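Local coordinates for alcohol dehydrogenase (Escherichia coli, PDB 5VM2), which is of unknown substrate specificity but probably oxidises an alcohol with NAD or NADP, as other members of the zinc-containing alcohol dehydrogenase family do, at residues L206-A209 and E210-A214; A177-I180 and G181-L185; D224-A227 and R228-F232; E302-S306 and G307-V311. All coordinates share one frame; numbering follows the deposited sequence.

Interaction 1: L206-A209 and E210-A214; sequences LAMA and EQLGA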
ATOM      1  N   LEU A 206       8.010  -1.265  16.459  1.00 36.81           N
ATOM      2  CA  LEU A 206       8.014  -0.032  17.239  1.00 37.21           C
ATOM      3  C   LEU A 206       9.363   0.666  17.169  1.00 35.40           C
ATOM      4  O   LEU A 206       9.421   1.902  17.199  1.00 36.84           O
ATOM      5  CB  LEU A 206       7.637  -0.320  18.690  1.00 38.88           C
ATOM      6  CG  LEU A 206       6.187  -0.774  18.877  1.00 37.65           C
ATOM      7  CD1 LEU A 206       5.883  -1.002  20.351  1.00 38.15           C
ATOM      8  CD2 LEU A 206       5.226   0.236  18.269  1.00 34.59           C
ATOM      9  N   ALA A 207      10.452  -0.099  17.078  1.00 35.03           N
ATOM     10  CA  ALA A 207      11.749   0.513  16.828  1.00 37.74           C
ATOM     11  C   ALA A 207      11.742   1.267  15.507  1.00 37.73           C
ATOM     12  O   ALA A 207      12.292   2.369  15.405  1.00 37.03           O
ATOM     13  CB  ALA A 207      12.847  -0.552  16.837  1.00 41.29           C
ATOM     14  N   MET A 208      11.107   0.692  14.482  1.00 34.75           N
ATOM     15  CA  MET A 208      11.053   1.359  13.189  1.00 35.21           C
ATOM     16  C   MET A 208      10.120   2.564  13.229  1.00 32.38           C
ATOM     17  O   MET A 208      10.388   3.582  12.582  1.00 30.47           O
ATOM     18  CB  MET A 208      10.621   0.371  12.111  1.00 38.24           C
ATOM     19  CG  MET A 208      10.567   0.970  10.728  1.00 42.33           C
ATOM     20  SD  MET A 208      12.073   0.685   9.800  1.00 54.07           S
ATOM     21  CE  MET A 208      12.696   2.341   9.694  1.00 51.60           C
ATOM     22  N   ALA A 209       9.028   2.469  13.991  1.00 29.88           N
ATOM     23  CA  ALA A 209       8.128   3.607  14.142  1.00 30.88           C
ATOM     24  C   ALA A 209       8.857   4.796  14.748  1.00 33.81           C
ATOM     25  O   ALA A 209       8.725   5.929  14.271  1.00 32.37           O
ATOM     26  CB  ALA A 209       6.927   3.216  15.004  1.00 29.34           C
ATOM     27  N   GLU A 210       9.638   4.546  15.801  1.00 35.94           N
ATOM     28  CA  GLU A 210      10.414   5.606  16.434  1.00 41.12           C
ATOM     29  C   GLU A 210      11.467   6.161  15.484  1.00 39.94           C
ATOM     30  O   GLU A 210      11.707   7.373  15.453  1.00 40.01           O
ATOM     31  CB  GLU A 210      11.057   5.076  17.717  1.00 49.23           C
ATOM     32  CG  GLU A 210      12.176   5.946  18.279  1.00 58.65           C
ATOM     33  CD  GLU A 210      11.661   7.186  18.992  1.00 63.52           C
ATOM     34  OE1 GLU A 210      12.481   8.081  19.293  1.00 67.43           O
ATOM     35  OE2 GLU A 210      10.440   7.264  19.252  1.00 64.64           O
ATOM     36  N   GLN A 211      12.105   5.292  14.693  1.00 38.32           N
ATOM     37  CA  GLN A 211      13.072   5.774  13.710  1.00 40.88           C
ATOM     38  C   GLN A 211      12.397   6.654  12.664  1.00 40.04           C
ATOM     39  O   GLN A 211      12.960   7.668  12.234  1.00 39.88           O
ATOM     40  CB  GLN A 211      13.778   4.594  13.039  1.00 43.57           C
ATOM     41  CG  GLN A 211      14.688   4.998  11.885  1.00 48.46           C
ATOM     42  CD  GLN A 211      15.409   3.820  11.252  1.00 53.54           C
ATOM     43  OE1 GLN A 211      15.658   2.799  11.899  1.00 54.05           O
ATOM     44  NE2 GLN A 211      15.732   3.950   9.971  1.00 56.90           N
ATOM     45  N   LEU A 212      11.191   6.283  12.245  1.00 36.66           N
ATOM     46  CA  LEU A 212      10.477   7.026  11.217  1.00 35.99           C
ATOM     47  C   LEU A 212       9.698   8.219  11.766  1.00 37.66           C
ATOM     48  O   LEU A 212       8.986   8.874  10.999  1.00 37.63           O
ATOM     49  CB  LEU A 212       9.539   6.087  10.457  1.00 33.34           C
ATOM     50  CG  LEU A 212      10.283   5.089   9.568  1.00 36.58           C
ATOM     51  CD1 LEU A 212       9.318   4.233   8.765  1.00 38.05           C
ATOM     52  CD2 LEU A 212      11.262   5.814   8.650  1.00 38.98           C
ATOM     53  N   GLY A 213       9.804   8.520  13.056  1.00 41.53           N
ATOM     54  CA  GLY A 213       9.324   9.783  13.578  1.00 41.93           C
ATOM     55  C   GLY A 213       8.142   9.737  14.524  1.00 41.88           C
ATOM     56  O   GLY A 213       7.575  10.797  14.817  1.00 43.28           O
ATOM     57  N   ALA A 214       7.749   8.563  15.013  1.00 38.37           N
ATOM     58  CA  ALA A 214       6.671   8.497  15.990  1.00 36.45           C
ATOM     59  C   ALA A 214       7.050   9.286  17.238  1.00 35.00           C
ATOM     60  O   ALA A 214       8.173   9.176  17.733  1.00 34.60           O
ATOM     61  CB  ALA A 214       6.375   7.040  16.352  1.00 37.13           C
TER
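L206 O takes the amide of E210, N to O 3.0 Å, in a regular helical bond of the last turns of helix 203-211. The leucine side chain itself turns to the strands, packing on V217 and N219 of strand 216-219 and on D200. On the exposed side of the helix, A207 O accepts from Q211 N at 3.0 Å. The helix is the middle member of a right-handed beta-alpha-beta unit of the Rossmann-type domain, joining strand 195-200 to strand 216-219. M208 carries most of the side-chain contact. Its CG stands anti to the backbone N (chi1 -179°), and bends at chi2 and chi3 carry CE forward to the following turn. There CE lies 3.4 Å from Q211 NE2 and 3.7 Å from L212 CG, with both leucine methyls also near it. The terminal methyl thus touches both the extended, solvent-facing glutamine and the buried leucine. The backbone bond from L212 N to M208 O, 2.8 Å, holds the same turn. A209 belongs to the C-terminal Schellman motif: its O accepts from A214 N at 2.9 Å, nearly straight at the hydrogen (168°), while the inner bond from G213 N to E210 O is weak at 3.3 Å. G213, with positive phi (113°), turns the chain out of the helix ahead of A214. The reversal brings the methyls of A209 and A214 together, CB to CB 4.1 Å, and both of these rest on V198 of strand 195-200.

Interaction 2: A177-I180 and G181-L185; sequences AGCI and GLMTL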
ATOM      1  N   ALA A 177       2.008  -0.796  13.311  1.00 30.92           N
ATOM      2  CA  ALA A 177       3.291  -0.326  12.806  1.00 31.09           C
ATOM      3  C   ALA A 177       3.855  -1.293  11.771  1.00 33.07           C
ATOM      4  O   ALA A 177       5.076  -1.422  11.627  1.00 32.72           O
ATOM      5  CB  ALA A 177       4.280  -0.109  13.950  1.00 30.90           C
ATOM      6  N   GLY A 178       2.974  -2.000  11.067  1.00 31.82           N
ATOM      7  CA  GLY A 178       3.358  -2.686   9.856  1.00 31.75           C
ATOM      8  C   GLY A 178       3.578  -1.677   8.741  1.00 30.68           C
ATOM      9  O   GLY A 178       3.609  -0.463   8.951  1.00 28.17           O
ATOM     10  N   CYS A 179       3.715  -2.202   7.521  1.00 30.16           N
ATOM     11  CA  CYS A 179       4.042  -1.350   6.379  1.00 31.26           C
ATOM     12  C   CYS A 179       3.086  -0.164   6.264  1.00 29.73           C
ATOM     13  O   CYS A 179       3.517   0.994   6.228  1.00 29.67           O
ATOM     14  CB  CYS A 179       4.033  -2.168   5.088  1.00 32.26           C
ATOM     15  SG  CYS A 179       4.315  -1.150   3.619  1.00 34.62           S
ATOM     16  N   ILE A 180       1.780  -0.430   6.244  1.00 29.81           N
ATOM     17  CA  ILE A 180       0.815   0.644   6.030  1.00 31.35           C
ATOM     18  C   ILE A 180       0.777   1.608   7.213  1.00 27.83           C
ATOM     19  O   ILE A 180       0.570   2.816   7.031  1.00 26.31           O
ATOM     20  CB  ILE A 180      -0.575   0.054   5.734  1.00 34.03           C
ATOM     21  CG1 ILE A 180      -0.499  -0.892   4.532  1.00 34.87           C
ATOM     22  CG2 ILE A 180      -1.557   1.166   5.464  1.00 32.68           C
ATOM     23  CD1 ILE A 180      -0.043  -0.213   3.250  1.00 34.29           C
ATOM     24  N   GLY A 181       0.981   1.108   8.434  1.00 25.39           N
ATOM     25  CA  GLY A 181       1.030   2.000   9.583  1.00 24.39           C
ATOM     26  C   GLY A 181       2.233   2.926   9.551  1.00 25.90           C
ATOM     27  O   GLY A 181       2.140   4.097   9.932  1.00 27.32           O
ATOM     28  N   LEU A 182       3.376   2.415   9.091  1.00 26.35           N
ATOM     29  CA  LEU A 182       4.569   3.243   8.968  1.00 23.06           C
ATOM     30  C   LEU A 182       4.431   4.240   7.825  1.00 23.74           C
ATOM     31  O   LEU A 182       4.886   5.387   7.939  1.00 24.86           O
ATOM     32  CB  LEU A 182       5.796   2.349   8.778  1.00 24.62           C
ATOM     33  CG  LEU A 182       6.044   1.437   9.981  1.00 26.36           C
ATOM     34  CD1 LEU A 182       7.188   0.478   9.715  1.00 31.21           C
ATOM     35  CD2 LEU A 182       6.312   2.274  11.224  1.00 28.73           C
ATOM     36  N   MET A 183       3.802   3.828   6.719  1.00 25.17           N
ATOM     37  CA  MET A 183       3.495   4.772   5.647  1.00 23.60           C
ATOM     38  C   MET A 183       2.572   5.880   6.137  1.00 25.26           C
ATOM     39  O   MET A 183       2.775   7.054   5.810  1.00 24.89           O
ATOM     40  CB  MET A 183       2.856   4.053   4.460  1.00 21.91           C
ATOM     41  CG  MET A 183       3.760   3.056   3.749  1.00 25.14           C
ATOM     42  SD  MET A 183       5.366   3.738   3.320  1.00 27.67           S
ATOM     43  CE  MET A 183       6.007   2.469   2.225  1.00 27.21           C
ATOM     44  N   THR A 184       1.541   5.516   6.906  1.00 24.18           N
ATOM     45  CA  THR A 184       0.617   6.514   7.439  1.00 24.62           C
ATOM     46  C   THR A 184       1.331   7.468   8.392  1.00 24.41           C
ATOM     47  O   THR A 184       1.095   8.682   8.360  1.00 25.62           O
ATOM     48  CB  THR A 184      -0.553   5.820   8.139  1.00 26.19           C
ATOM     49  OG1 THR A 184      -1.175   4.898   7.231  1.00 27.26           O
ATOM     50  CG2 THR A 184      -1.588   6.843   8.604  1.00 26.47           C
ATOM     51  N   LEU A 185       2.224   6.935   9.230  1.00 25.91           N
ATOM     52  CA  LEU A 185       3.026   7.767  10.127  1.00 26.48           C
ATOM     53  C   LEU A 185       3.815   8.821   9.357  1.00 27.20           C
ATOM     54  O   LEU A 185       3.768  10.014   9.680  1.00 28.12           O
ATOM     55  CB  LEU A 185       3.959   6.871  10.944  1.00 28.05           C
ATOM     56  CG  LEU A 185       5.227   7.439  11.581  1.00 27.16           C
ATOM     57  CD1 LEU A 185       4.866   8.445  12.674  1.00 28.68           C
ATOM     58  CD2 LEU A 185       6.087   6.287  12.128  1.00 25.68           C
TER
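G178 O receives L182 N in the first turn of helix 179-190, where strand 171-175 passes into the helix through a glycine-rich turn. G178 and G181 fit the GxGxxG pattern of Rossmann folds, the turn that in relatives runs beside the dinucleotide phosphates; G178 is the N-cap. Since G181 has no side chain, the turn can fold tightly over it, with A177 N 4.8 Å from G181 CA. A177 N is also bonded to D200 OD1, at the end of strand 195-200, a place where NAD-dependent relatives commonly hold the adenosine ribose.

Among apolar contacts, L182 CG lies anti to the carbonyl carbon (chi1 -63°), which aims the isobutyl group back at the turn. CD1 comes within 3.4 Å of A177 O, a buried oxygen with no polar partner in the model, and CD2 meets A177 CB at 4.2 Å. One turn on, C179 SG touches M183 CE at 4.2 Å, and both side chains rest against P153 of helix 145-163. I180 faces V156 of that helix, its side chain about 6 Å from the magnesium ion bound by H65, E66 and E152.

Backbone bonds follow the alpha-helical pattern: L182 N lies nearly along the C=O axis of G178 (171°), and M183 N pairs with C179 O at 2.9 Å. I180 O is gripped twice by T184, whose hydroxyl is kept on the side of its amide (chi1 -55°): N at 2.9 Å and OG1 at 2.7 Å reach that oxygen from opposite faces of the carbonyl plane.

Interaction 3: D224-A227 and R228-F232; sequences DTIA and RCQQF
The guanidinium of R228, whose CG packs 3.2 Å from D224 O across the contact, has Q231 CB in its plane at the edge, 3.8 Å from NH1. Q231 OE1 also approaches NH1, but at an angle too poor for a hydrogen bond; the firm polar partner of the arginine is E223, which forms a salt bridge with NE. The first torsion of R228 (chi1 -68°) sets CG beside the backbone N and so over D224 O, the oxygen that accepts R228 N at 2.9 Å; bends at chi2 and chi3 curl the chain beyond. C229 SG likewise stands on the backbone N side (chi1 -75°), 3.3 Å from T225 O and 4.1 Å from T225 CG2. D224 is the N-cap of helix 225-232; its OD1 takes I226 N and A227 N, each weakly at 3.3 Å. The helix belongs to the crossover of the Rossmann-type sheet that leads from edge strand 216-219 to strand 238-243. R228 covers V216 and I218 of strand 216-219, T225 touches V199 of strand 195-200, and C229 and F232 reach I173 of strand 171-175, while I226 leans on Y256 and L257.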
ATOM      1  N   ASP A 224      -0.843  -1.184  28.782  1.00 41.72           N
ATOM      2  CA  ASP A 224      -2.273  -0.927  28.618  1.00 43.64           C
ATOM      3  C   ASP A 224      -2.429   0.138  27.540  1.00 41.72           C
ATOM      4  O   ASP A 224      -2.179   1.320  27.781  1.00 42.39           O
ATOM      5  CB  ASP A 224      -2.887  -0.482  29.942  1.00 47.61           C
ATOM      6  CG  ASP A 224      -4.409  -0.427  29.908  1.00 49.21           C
ATOM      7  OD1 ASP A 224      -5.000  -0.230  28.823  1.00 48.01           O
ATOM      8  OD2 ASP A 224      -5.019  -0.567  30.990  1.00 51.35           O
ATOM      9  N   THR A 225      -2.851  -0.279  26.341  1.00 39.00           N
ATOM     10  CA  THR A 225      -2.935   0.654  25.219  1.00 34.92           C
ATOM     11  C   THR A 225      -3.882   1.810  25.514  1.00 34.81           C
ATOM     12  O   THR A 225      -3.568   2.973  25.238  1.00 34.42           O
ATOM     13  CB  THR A 225      -3.383  -0.073  23.948  1.00 35.68           C
ATOM     14  OG1 THR A 225      -2.546  -1.211  23.711  1.00 39.21           O
ATOM     15  CG2 THR A 225      -3.332   0.870  22.739  1.00 30.63           C
ATOM     16  N   ILE A 226      -5.053   1.520  26.074  1.00 35.08           N
ATOM     17  CA  ILE A 226      -6.023   2.584  26.299  1.00 39.23           C
ATOM     18  C   ILE A 226      -5.505   3.565  27.344  1.00 38.91           C
ATOM     19  O   ILE A 226      -5.588   4.785  27.161  1.00 37.72           O
ATOM     20  CB  ILE A 226      -7.384   1.982  26.686  1.00 43.99           C
ATOM     21  CG1 ILE A 226      -8.058   1.384  25.446  1.00 46.11           C
ATOM     22  CG2 ILE A 226      -8.274   3.036  27.316  1.00 45.04           C
ATOM     23  CD1 ILE A 226      -9.209   0.449  25.759  1.00 50.05           C
ATOM     24  N   ALA A 227      -4.925   3.055  28.431  1.00 39.39           N
ATOM     25  CA  ALA A 227      -4.373   3.933  29.461  1.00 41.28           C
ATOM     26  C   ALA A 227      -3.225   4.776  28.916  1.00 39.86           C
ATOM     27  O   ALA A 227      -3.149   5.983  29.170  1.00 39.88           O
ATOM     28  CB  ALA A 227      -3.911   3.103  30.658  1.00 42.76           C
ATOM     29  N   ARG A 228      -2.317   4.153  28.162  1.00 38.07           N
ATOM     30  CA  ARG A 228      -1.184   4.887  27.609  1.00 36.39           C
ATOM     31  C   ARG A 228      -1.641   5.953  26.622  1.00 36.13           C
ATOM     32  O   ARG A 228      -1.071   7.051  26.573  1.00 35.85           O
ATOM     33  CB  ARG A 228      -0.211   3.917  26.941  1.00 37.08           C
ATOM     34  CG  ARG A 228       0.506   2.988  27.920  1.00 43.64           C
ATOM     35  CD  ARG A 228       1.576   3.725  28.725  1.00 49.01           C
ATOM     36  NE  ARG A 228       2.559   4.374  27.862  1.00 51.97           N
ATOM     37  CZ  ARG A 228       2.595   5.682  27.618  1.00 53.46           C
ATOM     38  NH1 ARG A 228       1.701   6.488  28.176  1.00 55.49           N
ATOM     39  NH2 ARG A 228       3.522   6.184  26.812  1.00 51.50           N
ATOM     40  N   CYS A 229      -2.671   5.651  25.826  1.00 34.97           N
ATOM     41  CA  CYS A 229      -3.195   6.637  24.885  1.00 33.70           C
ATOM     42  C   CYS A 229      -3.917   7.767  25.609  1.00 34.13           C
ATOM     43  O   CYS A 229      -3.822   8.932  25.204  1.00 33.93           O
ATOM     44  CB  CYS A 229      -4.129   5.955  23.884  1.00 35.15           C
ATOM     45  SG  CYS A 229      -3.278   4.984  22.613  1.00 35.86           S
ATOM     46  N   GLN A 230      -4.650   7.444  26.678  1.00 35.12           N
ATOM     47  CA  GLN A 230      -5.317   8.483  27.453  1.00 40.89           C
ATOM     48  C   GLN A 230      -4.304   9.415  28.107  1.00 44.46           C
ATOM     49  O   GLN A 230      -4.528  10.629  28.192  1.00 41.17           O
ATOM     50  CB  GLN A 230      -6.232   7.852  28.502  1.00 43.71           C
ATOM     51  CG  GLN A 230      -7.540   7.314  27.935  1.00 44.65           C
ATOM     52  CD  GLN A 230      -8.337   8.381  27.209  1.00 46.86           C
ATOM     53  OE1 GLN A 230      -8.252   8.512  25.987  1.00 46.65           O
ATOM     54  NE2 GLN A 230      -9.117   9.152  27.959  1.00 50.96           N
ATOM     55  N   GLN A 231      -3.185   8.865  28.583  1.00 43.70           N
ATOM     56  CA  GLN A 231      -2.091   9.714  29.044  1.00 46.20           C
ATOM     57  C   GLN A 231      -1.562  10.574  27.904  1.00 42.80           C
ATOM     58  O   GLN A 231      -1.372  11.786  28.057  1.00 43.99           O
ATOM     59  CB  GLN A 231      -0.973   8.854  29.634  1.00 52.42           C
ATOM     60  CG  GLN A 231       0.283   9.638  29.979  1.00 60.07           C
ATOM     61  CD  GLN A 231       1.447   8.741  30.351  1.00 65.54           C
ATOM     62  OE1 GLN A 231       1.260   7.583  30.728  1.00 66.88           O
ATOM     63  NE2 GLN A 231       2.659   9.272  30.245  1.00 68.31           N
ATOM     64  N   PHE A 232      -1.331   9.954  26.743  1.00 39.24           N
ATOM     65  CA  PHE A 232      -0.802  10.675  25.589  1.00 39.07           C
ATOM     66  C   PHE A 232      -1.695  11.850  25.204  1.00 41.32           C
ATOM     67  O   PHE A 232      -1.199  12.929  24.856  1.00 43.45           O
ATOM     68  CB  PHE A 232      -0.632   9.697  24.424  1.00 34.35           C
ATOM     69  CG  PHE A 232      -0.383  10.347  23.092  1.00 34.35           C
ATOM     70  CD1 PHE A 232      -1.307  10.222  22.063  1.00 34.40           C
ATOM     71  CD2 PHE A 232       0.783  11.055  22.852  1.00 34.59           C
ATOM     72  CE1 PHE A 232      -1.080  10.811  20.825  1.00 33.62           C
ATOM     73  CE2 PHE A 232       1.019  11.645  21.619  1.00 33.11           C
ATOM     74  CZ  PHE A 232       0.094  11.523  20.606  1.00 33.43           C
TER

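Interaction 4: E302-S306 and G307-V311; sequences EAISS and GRFDV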
ATOM      1  N   GLU A 302       7.046  13.205  -4.713  1.00 32.89           N
ATOM      2  CA  GLU A 302       7.684  14.413  -4.183  1.00 39.06           C
ATOM      3  C   GLU A 302       8.226  14.175  -2.779  1.00 36.22           C
ATOM      4  O   GLU A 302       9.380  14.496  -2.477  1.00 36.18           O
ATOM      5  CB  GLU A 302       6.685  15.572  -4.130  1.00 46.00           C
ATOM      6  CG  GLU A 302       6.331  16.269  -5.419  1.00 55.01           C
ATOM      7  CD  GLU A 302       5.267  17.338  -5.189  1.00 61.61           C
ATOM      8  OE1 GLU A 302       5.378  18.080  -4.190  1.00 64.97           O
ATOM      9  OE2 GLU A 302       4.309  17.426  -5.986  1.00 65.45           O
ATOM     10  N   ALA A 303       7.382  13.630  -1.899  1.00 32.62           N
ATOM     11  CA  ALA A 303       7.755  13.477  -0.499  1.00 31.35           C
ATOM     12  C   ALA A 303       8.936  12.529  -0.341  1.00 30.98           C
ATOM     13  O   ALA A 303       9.848  12.788   0.454  1.00 30.75           O
ATOM     14  CB  ALA A 303       6.553  12.987   0.308  1.00 29.49           C
ATOM     15  N   ILE A 304       8.946  11.432  -1.100  1.00 29.47           N
ATOM     16  CA  ILE A 304      10.051  10.486  -1.008  1.00 29.34           C
ATOM     17  C   ILE A 304      11.322  11.091  -1.604  1.00 30.50           C
ATOM     18  O   ILE A 304      12.408  11.005  -1.015  1.00 31.15           O
ATOM     19  CB  ILE A 304       9.670   9.159  -1.687  1.00 27.69           C
ATOM     20  CG1 ILE A 304       8.535   8.486  -0.908  1.00 26.25           C
ATOM     21  CG2 ILE A 304      10.889   8.246  -1.783  1.00 29.81           C
ATOM     22  CD1 ILE A 304       7.754   7.460  -1.705  1.00 25.71           C
ATOM     23  N   SER A 305      11.201  11.736  -2.767  1.00 31.53           N
ATOM     24  CA  SER A 305      12.377  12.306  -3.422  1.00 33.51           C
ATOM     25  C   SER A 305      13.067  13.339  -2.541  1.00 35.73           C
ATOM     26  O   SER A 305      14.301  13.438  -2.538  1.00 38.37           O
ATOM     27  CB  SER A 305      11.988  12.938  -4.754  1.00 35.52           C
ATOM     28  OG  SER A 305      13.125  13.511  -5.366  1.00 39.33           O
ATOM     29  N   SER A 306      12.288  14.126  -1.798  1.00 36.30           N
ATOM     30  CA  SER A 306      12.849  15.163  -0.940  1.00 38.81           C
ATOM     31  C   SER A 306      13.628  14.593   0.239  1.00 40.08           C
ATOM     32  O   SER A 306      14.384  15.329   0.878  1.00 41.97           O
ATOM     33  CB  SER A 306      11.729  16.066  -0.418  1.00 37.69           C
ATOM     34  OG  SER A 306      10.943  15.381   0.552  1.00 34.84           O
ATOM     35  N   GLY A 307      13.462  13.304   0.540  1.00 39.13           N
ATOM     36  CA  GLY A 307      14.039  12.714   1.727  1.00 37.52           C
ATOM     37  C   GLY A 307      13.163  12.794   2.958  1.00 36.16           C
ATOM     38  O   GLY A 307      13.468  12.136   3.963  1.00 35.47           O
ATOM     39  N   ARG A 308      12.083  13.577   2.913  1.00 34.20           N
ATOM     40  CA  ARG A 308      11.205  13.696   4.072  1.00 36.26           C
ATOM     41  C   ARG A 308      10.482  12.388   4.363  1.00 34.15           C
ATOM     42  O   ARG A 308      10.222  12.069   5.529  1.00 36.67           O
ATOM     43  CB  ARG A 308      10.194  14.822   3.849  1.00 37.64           C
ATOM     44  CG  ARG A 308       9.389  15.188   5.083  1.00 40.16           C
ATOM     45  CD  ARG A 308       8.672  16.522   4.905  1.00 43.06           C
ATOM     46  NE  ARG A 308       9.601  17.650   4.877  1.00 47.13           N
ATOM     47  CZ  ARG A 308       9.239  18.909   4.643  1.00 48.48           C
ATOM     48  NH1 ARG A 308       7.964  19.205   4.414  1.00 46.59           N
ATOM     49  NH2 ARG A 308      10.148  19.875   4.637  1.00 50.60           N
ATOM     50  N   PHE A 309      10.165  11.623   3.326  1.00 30.84           N
ATOM     51  CA  PHE A 309       9.453  10.356   3.429  1.00 31.52           C
ATOM     52  C   PHE A 309      10.452   9.261   3.065  1.00 32.95           C
ATOM     53  O   PHE A 309      10.927   9.207   1.927  1.00 33.45           O
ATOM     54  CB  PHE A 309       8.247  10.376   2.489  1.00 31.38           C
ATOM     55  CG  PHE A 309       7.173   9.369   2.812  1.00 30.34           C
ATOM     56  CD1 PHE A 309       5.861   9.782   2.966  1.00 29.38           C
ATOM     57  CD2 PHE A 309       7.463   8.013   2.904  1.00 31.64           C
ATOM     58  CE1 PHE A 309       4.859   8.869   3.240  1.00 28.54           C
ATOM     59  CE2 PHE A 309       6.465   7.094   3.177  1.00 32.68           C
ATOM     60  CZ  PHE A 309       5.160   7.523   3.340  1.00 29.94           C
ATOM     61  N   ASP A 310      10.788   8.402   4.035  1.00 34.14           N
ATOM     62  CA  ASP A 310      11.841   7.386   3.878  1.00 35.18           C
ATOM     63  C   ASP A 310      11.188   6.023   3.658  1.00 35.78           C
ATOM     64  O   ASP A 310      10.664   5.417   4.595  1.00 35.97           O
ATOM     65  CB  ASP A 310      12.756   7.379   5.103  1.00 38.17           C
ATOM     66  CG  ASP A 310      13.916   6.373   4.998  1.00 42.14           C
ATOM     67  OD1 ASP A 310      13.958   5.547   4.060  1.00 44.21           O
ATOM     68  OD2 ASP A 310      14.798   6.408   5.883  1.00 45.79           O
ATOM     69  N   VAL A 311      11.239   5.532   2.416  1.00 33.84           N
ATOM     70  CA  VAL A 311      10.751   4.188   2.109  1.00 33.28           C
ATOM     71  C   VAL A 311      11.881   3.167   1.976  1.00 35.92           C
ATOM     72  O   VAL A 311      11.630   1.961   2.141  1.00 36.88           O
ATOM     73  CB  VAL A 311       9.879   4.180   0.832  1.00 32.73           C
ATOM     74  CG1 VAL A 311       8.608   4.977   1.052  1.00 31.93           C
ATOM     75  CG2 VAL A 311      10.652   4.716  -0.372  1.00 31.93           C
TER
HETATM   76  O   HOH W   1      13.627   9.143   1.124  1.00 40.29           O
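G307 N donates to I304 O at 3.0 Å as G307 leaves helix 297-305 with positive phi (89°), and the chain turns back so that F309 N reaches A303 O at 3.1 Å. The latter oxygen is held twice: S306 OG donates to it at 2.8 Å from the other face of the carbonyl plane. That hydroxyl takes the crowded position between its own backbone N and carbonyl carbon (chi1 72°), which turns it back to A303 O. One water bridges the pair further along, donating to both I304 O and F309 O. A CA-H...O contact joins the same two residues, I304 CA lying 3.3 Å from F309 O.

Apolar side chains add to this. A303 CB meets F309 CB at 3.8 Å. I304 crosses F309 obliquely, its CG1 touching CB and the near part of the ring, and meets V311 at about a right angle: CD1 lies 3.8 Å from V311 CG1, while CG2 approaches V311 CG2. I304 thus touches both F309 and V311 of the outgoing chain, which runs on to strand 315-320. Around this turn, I304 packs on V151, F309 on A154 and M158, and V311 on L150, all of helix 145-163; S305 OG bonds N142 OD1. F309 and V311 also meet M183 of helix 179-190, and Q186 NE2 of that helix donates to D310 O.

From the N terminus the order is interaction 2, interaction 1, interaction 3, interaction 4. Each spans a continuous stretch and closes no more than a helix turn or cap, so they stand in series and none nests in or crosses another. Interaction 2 starts helix 179-190 and interaction 1 ends helix 203-211; the two touch, L182 packing on M208 and A209, and L185 on A209 and A214. Interaction 4 joins this cluster from later in the chain, with M183 against F309 and V311, and L212 near D310 O. Interaction 3 lies apart, about 18 Å from interaction 1 between centres, on strands of the same parallel sheet.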